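Local structure of ATP-dependent RNA helicase HrpB (Escherichia coli, 6EUD) at residues 86-90 against 470-474; 705-709 against 719-723; 509-513 against 529-535; 300-304 against 387-391. The protein hydrolyses ATP to ADP and phosphate as a DExH-box NTPase, and is classed as an RNA helicase that binds single-stranded RNA. One frame throughout, in Å; residues are numbered along the deposited sequence.

How the contacts relate
From the N terminus, the chain opens contact 1 at residues 86-90 and closes it only at 470-474, the longest loop of the four, tying the hairpin of strands 83-87 and 90-92 in the first P-loop NTPase-type domain to helix 466-479. Within that loop lies contact 4, where the end of strand 287-302 meets helix 386-398. The other two are short-range and follow in series: contact 3 closes a 15-residue loop between strands 512-515 and 534-542, and contact 2 a loop of nine residues in the hairpin of strands 709-711 and 717-721, near the C terminus of the chain. None cross. Contacts 3 and 4 come nearest, about 13 Å between nearest atoms.

Contact 1: residues 86-90 against 470-474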
loop_
_atom_site.group_PDB
_atom_site.type_symbol
_atom_site.label_atom_id
_atom_site.label_comp_id
_atom_site.label_asym_id
_atom_site.label_seq_id
_atom_site.Cartn_x
_atom_site.Cartn_y
_atom_site.Cartn_z
ATOM N N ARG A 86 6.013 -29.541 1.491
ATOM C CA ARG A 86 7.087 -28.695 2.023
ATOM C C ARG A 86 6.499 -27.477 2.739
ATOM O O ARG A 86 5.538 -26.874 2.255
ATOM C CB ARG A 86 8.023 -28.227 0.908
ATOM C CG ARG A 86 8.784 -29.323 0.217
ATOM C CD ARG A 86 9.617 -28.760 -0.912
ATOM N NE ARG A 86 10.177 -29.829 -1.725
ATOM C CZ ARG A 86 11.330 -30.428 -1.463
ATOM N NH1 ARG A 86 12.036 -30.050 -0.410
ATOM N NH2 ARG A 86 11.770 -31.405 -2.246
ATOM N N MET A 87 7.078 -27.106 3.878
ATOM C CA MET A 87 6.611 -25.940 4.627
ATOM C C MET A 87 7.778 -25.022 5.010
ATOM O O MET A 87 8.927 -25.280 4.641
ATOM C CB MET A 87 5.845 -26.386 5.877
ATOM C CG MET A 87 4.468 -26.981 5.600
ATOM S SD MET A 87 4.168 -28.578 6.396
ATOM C CE MET A 87 4.628 -28.223 8.090
ATOM N N ARG A 88 7.484 -23.956 5.751
ATOM C CA ARG A 88 8.516 -23.000 6.157
ATOM C C ARG A 88 9.536 -23.596 7.130
ATOM O O ARG A 88 10.681 -23.148 7.187
ATOM C CB ARG A 88 7.880 -21.753 6.783
ATOM C CG ARG A 88 8.878 -20.631 7.062
ATOM C CD ARG A 88 8.191 -19.296 7.293
ATOM N NE ARG A 88 7.862 -19.083 8.698
ATOM C CZ ARG A 88 7.339 -17.959 9.181
ATOM N NH1 ARG A 88 7.081 -16.941 8.367
ATOM N NH2 ARG A 88 7.070 -17.855 10.479
ATOM N N ALA A 89 9.128 -24.600 7.897
ATOM C CA ALA A 89 10.024 -25.197 8.879
ATOM C C ALA A 89 9.902 -26.707 8.911
ATOM O O ALA A 89 10.137 -27.313 9.950
ATOM C CB ALA A 89 9.760 -24.624 10.270
ATOM N N GLN A 90 9.543 -27.305 7.777
ATOM C CA GLN A 90 9.452 -28.760 7.666
ATOM C C GLN A 90 9.462 -29.235 6.207
ATOM O O GLN A 90 8.830 -28.624 5.348
ATOM C CB GLN A 90 8.195 -29.264 8.374
ATOM C CG GLN A 90 7.962 -30.758 8.240
ATOM C CD GLN A 90 6.983 -31.290 9.267
ATOM O OE1 GLN A 90 6.530 -30.555 10.147
ATOM N NE2 GLN A 90 6.659 -32.576 9.169
ATOM N N GLN A 470 14.532 -24.267 16.804
ATOM C CA GLN A 470 14.536 -24.921 15.507
ATOM C C GLN A 470 14.657 -23.898 14.392
ATOM O O GLN A 470 15.468 -24.050 13.471
ATOM C CB GLN A 470 13.273 -25.755 15.325
ATOM C CG GLN A 470 13.271 -26.542 14.038
ATOM C CD GLN A 470 12.015 -27.372 13.863
ATOM O OE1 GLN A 470 10.898 -26.846 13.826
ATOM N NE2 GLN A 470 12.191 -28.686 13.770
ATOM N N ARG A 471 13.864 -22.839 14.490
ATOM C CA ARG A 471 13.873 -21.810 13.466
ATOM C C ARG A 471 15.224 -21.109 13.411
ATOM O O ARG A 471 15.730 -20.822 12.324
ATOM C CB ARG A 471 12.760 -20.807 13.717
ATOM C CG ARG A 471 12.733 -19.678 12.737
ATOM C CD ARG A 471 12.576 -20.164 11.306
ATOM N NE ARG A 471 12.273 -19.021 10.442
ATOM C CZ ARG A 471 12.359 -19.034 9.114
ATOM N NH1 ARG A 471 12.782 -20.122 8.477
ATOM N NH2 ARG A 471 12.054 -17.942 8.426
ATOM N N SER A 472 15.803 -20.850 14.583
ATOM C CA SER A 472 17.122 -20.228 14.672
ATOM C C SER A 472 18.185 -21.020 13.920
ATOM O O SER A 472 18.961 -20.442 13.146
ATOM C CB SER A 472 17.556 -20.066 16.132
ATOM O OG SER A 472 16.673 -19.202 16.806
ATOM N N GLN A 473 18.220 -22.328 14.172
ATOM C CA GLN A 473 19.161 -23.230 13.513
ATOM C C GLN A 473 18.982 -23.179 11.989
ATOM O O GLN A 473 19.976 -23.139 11.251
ATOM C CB GLN A 473 18.985 -24.666 14.021
ATOM C CG GLN A 473 19.337 -24.870 15.489
ATOM C CD GLN A 473 19.104 -26.304 15.950
ATOM O OE1 GLN A 473 18.291 -27.033 15.372
ATOM N NE2 GLN A 473 19.821 -26.715 16.989
ATOM N N GLN A 474 17.721 -23.162 11.536
ATOM C CA GLN A 474 17.400 -23.062 10.101
ATOM C C GLN A 474 17.908 -21.744 9.477
ATOM O O GLN A 474 18.499 -21.729 8.385
ATOM C CB GLN A 474 15.890 -23.207 9.876
ATOM C CG GLN A 474 15.485 -23.220 8.400
ATOM C CD GLN A 474 13.978 -23.178 8.187
ATOM O OE1 GLN A 474 13.229 -22.716 9.048
ATOM N NE2 GLN A 474 13.528 -23.670 7.037
#
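Ala89 and Arg88, in the tight turn of the beta hairpin formed by strands 83-87 and 90-92, meet one side of helix 466-479. The hairpin is the outer edge of the P-loop NTPase sheet, so this surface contact joins the first helicase domain to the helices that follow the second, among them 433-447 and 466-479. Gln470 comes first: with CG anti to the backbone N (chi1 -176°) and the chain extended, it reaches out toward the turn, OE1 coming to 4.3 Å from Ala89 CB, a loose contact. Arg471 follows, its guanidinium with Arg88 CG over one face, 4.2 Å from Arg471 NH1. The two arginine side chains cross at about a right angle, yet their guanidinium planes are nearly parallel, with Arg88 NE 4.4 Å from Arg471 NH2. Glu447 forms a salt bridge with Arg471 and a long, weak ion pair with Arg88, and probably offsets the like charges. Three residues on, about one helical turn, Gln474 OE1 accepts from Arg471 NH1 at 2.7 Å, the donor approaching from above the carbonyl plane of the amide. That bond leaves the other end of the Gln474 amide facing the turn. There NE2 donates to Arg88 O at 2.9 Å with an N-H...O angle of 153°, the oxygen lying in the amide plane and the nitrogen tilted 26° from the carbonyl plane of Arg88.

Contact 2: residues 705-709 against 719-723; sequences ELPAH and AIRYH
Pro707 and Ala708 offer successive carbonyl oxygens to segment 719-723, and each receives a hydrogen bond. Strands 709-711 and 717-721 form an antiparallel beta hairpin at the edge of a mixed sheet in the helicase C-terminal family region, and the contact ties it to the loop after helix 696-705. Ile720 N donates to Ala708 O at 2.9 Å with an N-H...O angle of 161°, next to the antiparallel non-hydrogen-bonded pair His709 and Ala719. Tyr722 OH donates to Pro707 O at 2.7 Å; the oxygen sits at the ring edge, near its plane, while the hydroxyl stands 35° out of the carbonyl plane of Pro707. A weaker contact adds to these, Ala719 CA approaching Ala708 O at 3.6 Å.

Apolar contacts surround the bonds. Leu706 CB lies 4.0 Å from Tyr722 CZ, and Pro707 CG reaches Ile720 CD1 at 4.0 Å. The Ile720 CG2 branch, anti to the backbone N while CG1 heads for Pro707 (chi1 -63°), covers one face of the Tyr722 ring near its rim. Toward the hairpin, His709 CD2 comes within 3.9 Å of Ala719 CB. Helix 631-646 packs on Leu706 and Tyr722, and its Arg639 binds Leu706 O.

The chemistry is one-sided: both hydrogen bonds run from donors of 719-723 to acceptors of 705-709, and the tyrosine hydroxyl extends the pairing beyond the two strands to Pro707.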
loop_
_atom_site.group_PDB
_atom_site.type_symbol
_atom_site.label_atom_id
_atom_site.label_comp_id
_atom_site.label_asym_id
_atom_site.label_seq_id
_atom_site.Cartn_x
_atom_site.Cartn_y
_atom_site.Cartn_z
ATOM N N GLU A 705 7.466 33.700 -24.654
ATOM C CA GLU A 705 6.122 33.142 -24.689
ATOM C C GLU A 705 5.234 33.673 -23.576
ATOM O O GLU A 705 4.019 33.748 -23.742
ATOM C CB GLU A 705 6.174 31.618 -24.626
ATOM C CG GLU A 705 6.829 30.982 -25.834
ATOM C CD GLU A 705 6.287 31.534 -27.150
ATOM O OE1 GLU A 705 5.061 31.767 -27.253
ATOM O OE2 GLU A 705 7.090 31.733 -28.090
ATOM N N LEU A 706 5.843 34.028 -22.445
ATOM C CA LEU A 706 5.118 34.683 -21.358
ATOM C C LEU A 706 5.868 35.939 -20.950
ATOM O O LEU A 706 6.394 36.019 -19.845
ATOM C CB LEU A 706 4.947 33.761 -20.149
ATOM C CG LEU A 706 3.927 32.616 -20.239
ATOM C CD1 LEU A 706 4.455 31.431 -21.074
ATOM C CD2 LEU A 706 3.555 32.142 -18.831
ATOM N N PRO A 707 5.902 36.925 -21.852
ATOM C CA PRO A 707 6.714 38.134 -21.683
ATOM C C PRO A 707 6.208 39.017 -20.549
ATOM O O PRO A 707 4.993 39.031 -20.288
ATOM C CB PRO A 707 6.552 38.848 -23.032
ATOM C CG PRO A 707 5.153 38.453 -23.477
ATOM C CD PRO A 707 5.004 37.011 -23.031
ATOM N N ALA A 708 7.114 39.750 -19.900
ATOM C CA ALA A 708 6.725 40.637 -18.811
ATOM C C ALA A 708 5.968 41.828 -19.349
ATOM O O ALA A 708 5.085 42.354 -18.669
ATOM C CB ALA A 708 7.949 41.106 -18.007
ATOM N N HIS A 709 6.324 42.256 -20.563
ATOM C CA HIS A 709 5.667 43.367 -21.243
ATOM C C HIS A 709 5.211 42.962 -22.627
ATOM O O HIS A 709 5.861 42.143 -23.282
ATOM C CB HIS A 709 6.600 44.570 -21.366
ATOM C CG HIS A 709 6.941 45.210 -20.061
ATOM N ND1 HIS A 709 7.946 44.741 -19.241
ATOM C CD2 HIS A 709 6.400 46.278 -19.425
ATOM C CE1 HIS A 709 8.010 45.496 -18.159
ATOM N NE2 HIS A 709 7.085 46.433 -18.245
ATOM N N ALA A 719 2.868 46.420 -19.407
ATOM C CA ALA A 719 3.080 45.283 -18.519
ATOM C C ALA A 719 1.912 44.314 -18.579
ATOM O O ALA A 719 0.756 44.721 -18.508
ATOM C CB ALA A 719 3.284 45.756 -17.089
ATOM N N ILE A 720 2.218 43.034 -18.720
ATOM C CA ILE A 720 1.209 42.004 -18.591
ATOM C C ILE A 720 1.103 41.582 -17.118
ATOM O O ILE A 720 2.115 41.399 -16.450
ATOM C CB ILE A 720 1.550 40.804 -19.472
ATOM C CG1 ILE A 720 1.544 41.215 -20.954
ATOM C CG2 ILE A 720 0.611 39.648 -19.192
ATOM C CD1 ILE A 720 1.824 40.052 -21.916
ATOM N N ARG A 721 -0.117 41.451 -16.617
ATOM C CA ARG A 721 -0.344 41.112 -15.222
ATOM C C ARG A 721 -0.726 39.639 -15.126
ATOM O O ARG A 721 -1.839 39.234 -15.488
ATOM C CB ARG A 721 -1.440 42.015 -14.620
ATOM C CG ARG A 721 -1.564 41.984 -13.084
ATOM C CD ARG A 721 -3.035 42.160 -12.624
ATOM N NE ARG A 721 -3.669 43.257 -13.344
ATOM C CZ ARG A 721 -4.951 43.305 -13.691
ATOM N NH1 ARG A 721 -5.782 42.313 -13.394
ATOM N NH2 ARG A 721 -5.394 44.358 -14.356
ATOM N N TYR A 722 0.207 38.816 -14.672
ATOM C CA TYR A 722 -0.094 37.400 -14.560
ATOM C C TYR A 722 -0.728 37.100 -13.218
ATOM O O TYR A 722 -0.612 37.871 -12.259
ATOM C CB TYR A 722 1.164 36.556 -14.753
ATOM C CG TYR A 722 1.732 36.647 -16.148
ATOM C CD1 TYR A 722 1.346 35.754 -17.137
ATOM C CD2 TYR A 722 2.633 37.656 -16.484
ATOM C CE1 TYR A 722 1.864 35.852 -18.417
ATOM C CE2 TYR A 722 3.157 37.751 -17.744
ATOM C CZ TYR A 722 2.769 36.849 -18.704
ATOM O OH TYR A 722 3.282 36.953 -19.958
ATOM N N HIS A 723 -1.404 35.967 -13.172
ATOM C CA HIS A 723 -2.143 35.552 -12.010
ATOM C C HIS A 723 -2.168 34.025 -11.987
ATOM O O HIS A 723 -2.124 33.383 -13.047
ATOM C CB HIS A 723 -3.549 36.137 -12.044
ATOM C CG HIS A 723 -4.309 35.953 -10.774
ATOM N ND1 HIS A 723 -4.971 34.781 -10.469
ATOM C CD2 HIS A 723 -4.515 36.786 -9.725
ATOM C CE1 HIS A 723 -5.552 34.904 -9.287
ATOM N NE2 HIS A 723 -5.294 36.109 -8.817
#

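Contact 3: residues 509-513 against 529-535; sequences QDGRY and LSRHEWL
Tyr513, on strand 512-515, anchors its ring against the backbone and side chains of 529-535, a partly buried contact between a beta turn and the 3-10 segment that leads into strand 534-542. CG anti to the carbonyl carbon (chi1 -70°) directs the ring across to 529-535, where the hydroxyl donates to His532 O, nearly along the C=O axis; the modelled length of this bond is short. Glu533 O comes near the ring plane at the same edge, 3.7 Å from Tyr513 CE1. Over one face stands Leu535 CD1, a CH-pi contact 4.0 Å from the centroid of the Tyr513 ring and 26° off its normal, offset toward the rim; the aromatic ring is thus held both at an edge and on a face.

A water bridges the segments: Gly511 N donates to it, and it donates to Ser530 O at 2.8 Å and weakly to Tyr513 OH. Gly511 is the third residue of the type II turn from Gln509 to Arg512, at a positive phi of 104°. Beside it Asp510 OD2 makes a salt bridge to Arg531 NH2 at 3.3 Å, a straight bond in the guanidinium plane that meets the carboxylate from above its plane. Asp510 OD1 makes a stronger salt bridge with Arg506, and Arg531 NH2 also donates to Ala525 O, its stronger partner. The curled mixed sheet around this corner is consistent with the OB-fold barrel of DEAH/RHA helicases.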
loop_
_atom_site.group_PDB
_atom_site.type_symbol
_atom_site.label_atom_id
_atom_site.label_comp_id
_atom_site.label_asym_id
_atom_site.label_seq_id
_atom_site.Cartn_x
_atom_site.Cartn_y
_atom_site.Cartn_z
ATOM N N GLN A 509 4.566 11.427 29.940
ATOM C CA GLN A 509 3.886 10.541 30.882
ATOM C C GLN A 509 4.327 9.094 30.690
ATOM O O GLN A 509 4.635 8.678 29.579
ATOM C CB GLN A 509 2.366 10.648 30.735
ATOM C CG GLN A 509 1.597 10.030 31.893
ATOM C CD GLN A 509 0.632 11.011 32.532
ATOM O OE1 GLN A 509 0.337 12.060 31.963
ATOM N NE2 GLN A 509 0.143 10.682 33.726
ATOM N N ASP A 510 4.359 8.332 31.779
ATOM C CA ASP A 510 4.757 6.931 31.729
ATOM C C ASP A 510 3.799 6.096 30.892
ATOM O O ASP A 510 2.588 6.088 31.119
ATOM C CB ASP A 510 4.867 6.359 33.143
ATOM C CG ASP A 510 6.178 6.721 33.813
ATOM O OD1 ASP A 510 6.941 7.528 33.238
ATOM O OD2 ASP A 510 6.444 6.200 34.916
ATOM N N GLY A 511 4.358 5.399 29.908
ATOM C CA GLY A 511 3.568 4.624 28.971
ATOM C C GLY A 511 3.418 5.280 27.607
ATOM O O GLY A 511 3.141 4.593 26.626
ATOM N N ARG A 512 3.576 6.602 27.542
ATOM C CA ARG A 512 3.449 7.319 26.276
ATOM C C ARG A 512 4.800 7.506 25.614
ATOM O O ARG A 512 5.708 8.145 26.169
ATOM C CB ARG A 512 2.778 8.690 26.444
ATOM C CG ARG A 512 1.691 8.948 25.396
ATOM C CD ARG A 512 1.296 10.413 25.297
ATOM N NE ARG A 512 1.065 11.008 26.607
ATOM C CZ ARG A 512 1.130 12.310 26.859
ATOM N NH1 ARG A 512 1.412 13.166 25.886
ATOM N NH2 ARG A 512 0.903 12.754 28.086
ATOM N N TYR A 513 4.910 6.960 24.406
ATOM C CA TYR A 513 6.145 7.009 23.647
ATOM C C TYR A 513 5.936 7.628 22.273
ATOM O O TYR A 513 4.856 7.535 21.687
ATOM C CB TYR A 513 6.730 5.593 23.507
ATOM C CG TYR A 513 7.260 5.029 24.810
ATOM C CD1 TYR A 513 8.563 5.300 25.215
ATOM C CD2 TYR A 513 6.461 4.225 25.635
ATOM C CE1 TYR A 513 9.064 4.804 26.398
ATOM C CE2 TYR A 513 6.960 3.721 26.828
ATOM C CZ TYR A 513 8.263 4.018 27.201
ATOM O OH TYR A 513 8.789 3.536 28.373
ATOM N N LEU A 529 8.636 -2.177 31.298
ATOM C CA LEU A 529 9.396 -1.403 30.321
ATOM C C LEU A 529 9.055 0.090 30.345
ATOM O O LEU A 529 9.906 0.928 30.048
ATOM C CB LEU A 529 9.190 -1.951 28.906
ATOM C CG LEU A 529 9.943 -3.234 28.574
ATOM C CD1 LEU A 529 9.750 -3.579 27.105
ATOM C CD2 LEU A 529 11.423 -3.105 28.937
ATOM N N SER A 530 7.821 0.428 30.711
ATOM C CA SER A 530 7.406 1.835 30.769
ATOM C C SER A 530 8.012 2.557 31.981
ATOM O O SER A 530 7.700 3.718 32.247
ATOM C CB SER A 530 5.878 1.953 30.770
ATOM O OG SER A 530 5.300 1.242 31.845
ATOM N N ARG A 531 8.895 1.862 32.697
ATOM C CA ARG A 531 9.740 2.493 33.700
ATOM C C ARG A 531 10.977 3.115 33.042
ATOM O O ARG A 531 11.764 3.793 33.704
ATOM C CB ARG A 531 10.174 1.482 34.776
ATOM C CG ARG A 531 9.042 0.692 35.449
ATOM C CD ARG A 531 8.284 1.504 36.490
ATOM N NE ARG A 531 7.370 2.466 35.876
ATOM C CZ ARG A 531 6.162 2.158 35.409
ATOM N NH1 ARG A 531 5.722 0.906 35.473
ATOM N NH2 ARG A 531 5.398 3.101 34.871
ATOM N N HIS A 532 11.152 2.886 31.741
ATOM C CA HIS A 532 12.349 3.358 31.054
ATOM C C HIS A 532 12.041 4.354 29.955
ATOM O O HIS A 532 10.970 4.319 29.345
ATOM C CB HIS A 532 13.124 2.176 30.477
ATOM C CG HIS A 532 13.550 1.186 31.510
ATOM N ND1 HIS A 532 14.692 1.345 32.265
ATOM C CD2 HIS A 532 12.973 0.037 31.933
ATOM C CE1 HIS A 532 14.806 0.327 33.100
ATOM N NE2 HIS A 532 13.776 -0.480 32.919
ATOM N N GLU A 533 13.004 5.229 29.685
ATOM C CA GLU A 533 12.804 6.306 28.726
ATOM C C GLU A 533 13.068 5.924 27.272
ATOM O O GLU A 533 12.410 6.438 26.352
ATOM C CB GLU A 533 13.689 7.489 29.088
ATOM C CG GLU A 533 13.500 8.670 28.174
ATOM C CD GLU A 533 14.365 9.824 28.578
ATOM O OE1 GLU A 533 15.052 9.680 29.615
ATOM O OE2 GLU A 533 14.364 10.856 27.869
ATOM N N TRP A 534 14.034 5.047 27.044
ATOM C CA TRP A 534 14.357 4.682 25.666
ATOM C C TRP A 534 14.183 3.197 25.379
ATOM O O TRP A 534 14.739 2.354 26.082
ATOM C CB TRP A 534 15.779 5.104 25.335
ATOM C CG TRP A 534 15.908 6.553 25.165
ATOM C CD1 TRP A 534 16.178 7.465 26.136
ATOM C CD2 TRP A 534 15.780 7.287 23.940
ATOM N NE1 TRP A 534 16.225 8.727 25.594
ATOM C CE2 TRP A 534 15.986 8.644 24.246
ATOM C CE3 TRP A 534 15.517 6.926 22.616
ATOM C CZ2 TRP A 534 15.939 9.646 23.279
ATOM C CZ3 TRP A 534 15.469 7.928 21.651
ATOM C CH2 TRP A 534 15.678 9.270 21.991
ATOM N N LEU A 535 13.407 2.891 24.342
ATOM C CA LEU A 535 13.165 1.513 23.932
ATOM C C LEU A 535 13.390 1.330 22.443
ATOM O O LEU A 535 13.501 2.297 21.702
ATOM C CB LEU A 535 11.739 1.083 24.268
ATOM C CG LEU A 535 11.228 1.304 25.690
ATOM C CD1 LEU A 535 9.724 1.018 25.750
ATOM C CD2 LEU A 535 12.019 0.442 26.690
HETATM O O HOH W 1 6.807 5.269 30.115
#

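Contact 4: residues 300-304 against 387-391; sequences RFDPR and VNLLA
Phe301 and Asn388 form the tight part of this contact between the end of strand 287-302 and helix 386-398. The ring turns its edge to the helix: Asn388 OD1 lies in its plane, 3.3 Å from Phe301 CD2, and the amide plane stands nearly perpendicular to it, at 85°. Carbonyl oxygen against aromatic C-H is probably mildly attractive. The chi1 of Phe301, 174°, sets CG anti to the backbone N and swings the ring toward the helix, where Ala391 CB meets the ring edge in its plane, 4.0 Å from Phe301 CE2. Pro303 N lies over one face of the Phe301 ring, near its rim.

The contact becomes more open to solvent toward Val387, which is exposed and touches Pro303 alone of 300-304. Pro303 presents its ring carbons there, CG being 3.7 Å from Val387 CG1, while Pro303 CB rests 4.1 Å from Ala391 CB, all apolar contact without polar bonds. An Asx turn fixes the chain at this point: Asp302 OD1 accepts from Arg304 N at 3.1 Å, and it also pairs by charge with the Arg304 guanidinium, over whose face it lies.

Strand 287-302 pairs antiparallel with strand 307-314, whose Thr308 touches Phe301, in a hairpin consistent with the one that extends from the second RecA-like domain in DEAH/RHA helicases. Helix 386-398 lies against its tip, Leu360 packs on Asn388, and Gln542 NE2, at the end of strand 534-542, donates a hydrogen bond to Asp302 OD2.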
loop_
_atom_site.group_PDB
_atom_site.type_symbol
_atom_site.label_atom_id
_atom_site.label_comp_id
_atom_site.label_asym_id
_atom_site.label_seq_id
_atom_site.Cartn_x
_atom_site.Cartn_y
_atom_site.Cartn_z
ATOM N N ARG A 300 -4.079 -4.360 6.881
ATOM C CA ARG A 300 -3.872 -3.160 6.096
ATOM C C ARG A 300 -2.506 -2.516 6.383
ATOM O O ARG A 300 -2.180 -2.179 7.534
ATOM C CB ARG A 300 -4.994 -2.155 6.348
ATOM C CG ARG A 300 -4.711 -0.785 5.780
ATOM C CD ARG A 300 -5.994 -0.079 5.396
ATOM N NE ARG A 300 -6.716 -0.799 4.350
ATOM C CZ ARG A 300 -7.885 -0.413 3.853
ATOM N NH1 ARG A 300 -8.473 0.684 4.312
ATOM N NH2 ARG A 300 -8.470 -1.129 2.902
ATOM N N PHE A 301 -1.713 -2.356 5.325
ATOM C CA PHE A 301 -0.435 -1.681 5.434
ATOM C C PHE A 301 -0.644 -0.178 5.428
ATOM O O PHE A 301 -1.364 0.345 4.577
ATOM C CB PHE A 301 0.494 -2.096 4.299
ATOM C CG PHE A 301 1.782 -1.331 4.261
ATOM C CD1 PHE A 301 2.754 -1.530 5.234
ATOM C CD2 PHE A 301 2.032 -0.417 3.256
ATOM C CE1 PHE A 301 3.950 -0.831 5.206
ATOM C CE2 PHE A 301 3.232 0.289 3.229
ATOM C CZ PHE A 301 4.193 0.070 4.205
ATOM N N ASP A 302 -0.012 0.498 6.386
ATOM C CA ASP A 302 -0.008 1.956 6.487
ATOM C C ASP A 302 1.363 2.515 6.114
ATOM O O ASP A 302 2.291 2.459 6.915
ATOM C CB ASP A 302 -0.389 2.382 7.914
ATOM C CG ASP A 302 -0.546 3.896 8.072
ATOM O OD1 ASP A 302 -0.233 4.658 7.126
ATOM O OD2 ASP A 302 -0.973 4.325 9.175
ATOM N N PRO A 303 1.494 3.075 4.904
ATOM C CA PRO A 303 2.789 3.584 4.426
ATOM C C PRO A 303 3.370 4.689 5.288
ATOM O O PRO A 303 4.574 4.876 5.264
ATOM C CB PRO A 303 2.470 4.125 3.028
ATOM C CG PRO A 303 1.019 4.368 3.041
ATOM C CD PRO A 303 0.432 3.282 3.914
ATOM N N ARG A 304 2.542 5.410 6.033
ATOM C CA ARG A 304 3.062 6.506 6.845
ATOM C C ARG A 304 3.673 6.005 8.150
ATOM O O ARG A 304 4.557 6.639 8.719
ATOM C CB ARG A 304 1.962 7.535 7.114
ATOM C CG ARG A 304 1.564 8.335 5.857
ATOM C CD ARG A 304 0.346 9.231 6.094
ATOM N NE ARG A 304 -0.717 8.500 6.782
ATOM C CZ ARG A 304 -1.461 7.543 6.229
ATOM N NH1 ARG A 304 -1.280 7.195 4.959
ATOM N NH2 ARG A 304 -2.392 6.932 6.950
ATOM N N VAL A 387 2.403 3.886 -4.157
ATOM C CA VAL A 387 2.640 4.347 -2.789
ATOM C C VAL A 387 3.321 3.312 -1.893
ATOM O O VAL A 387 4.227 3.647 -1.135
ATOM C CB VAL A 387 1.295 4.770 -2.119
ATOM C CG1 VAL A 387 1.453 4.989 -0.599
ATOM C CG2 VAL A 387 0.757 5.998 -2.797
ATOM N N ASN A 388 2.874 2.063 -1.962
ATOM C CA ASN A 388 3.447 1.017 -1.122
ATOM C C ASN A 388 4.794 0.502 -1.657
ATOM O O ASN A 388 5.640 0.038 -0.881
ATOM C CB ASN A 388 2.455 -0.125 -0.970
ATOM C CG ASN A 388 1.226 0.285 -0.172
ATOM O OD1 ASN A 388 1.244 1.302 0.519
ATOM N ND2 ASN A 388 0.164 -0.512 -0.249
ATOM N N LEU A 389 5.001 0.617 -2.970
ATOM C CA LEU A 389 6.280 0.257 -3.565
ATOM C C LEU A 389 7.325 1.270 -3.152
ATOM O O LEU A 389 8.459 0.908 -2.830
ATOM C CB LEU A 389 6.182 0.190 -5.083
ATOM C CG LEU A 389 5.405 -1.003 -5.642
ATOM C CD1 LEU A 389 5.213 -0.839 -7.138
ATOM C CD2 LEU A 389 6.132 -2.316 -5.339
ATOM N N LEU A 390 6.934 2.544 -3.162
ATOM C CA LEU A 390 7.801 3.628 -2.712
ATOM C C LEU A 390 8.145 3.462 -1.245
ATOM O O LEU A 390 9.294 3.623 -0.863
ATOM C CB LEU A 390 7.143 4.993 -2.936
ATOM C CG LEU A 390 7.537 5.736 -4.211
ATOM C CD1 LEU A 390 9.028 6.083 -4.186
ATOM C CD2 LEU A 390 7.179 4.951 -5.483
ATOM N N ALA A 391 7.147 3.151 -0.416
ATOM C CA ALA A 391 7.410 2.891 1.002
ATOM C C ALA A 391 8.357 1.707 1.140
ATOM O O ALA A 391 9.298 1.775 1.924
ATOM C CB ALA A 391 6.112 2.643 1.773
#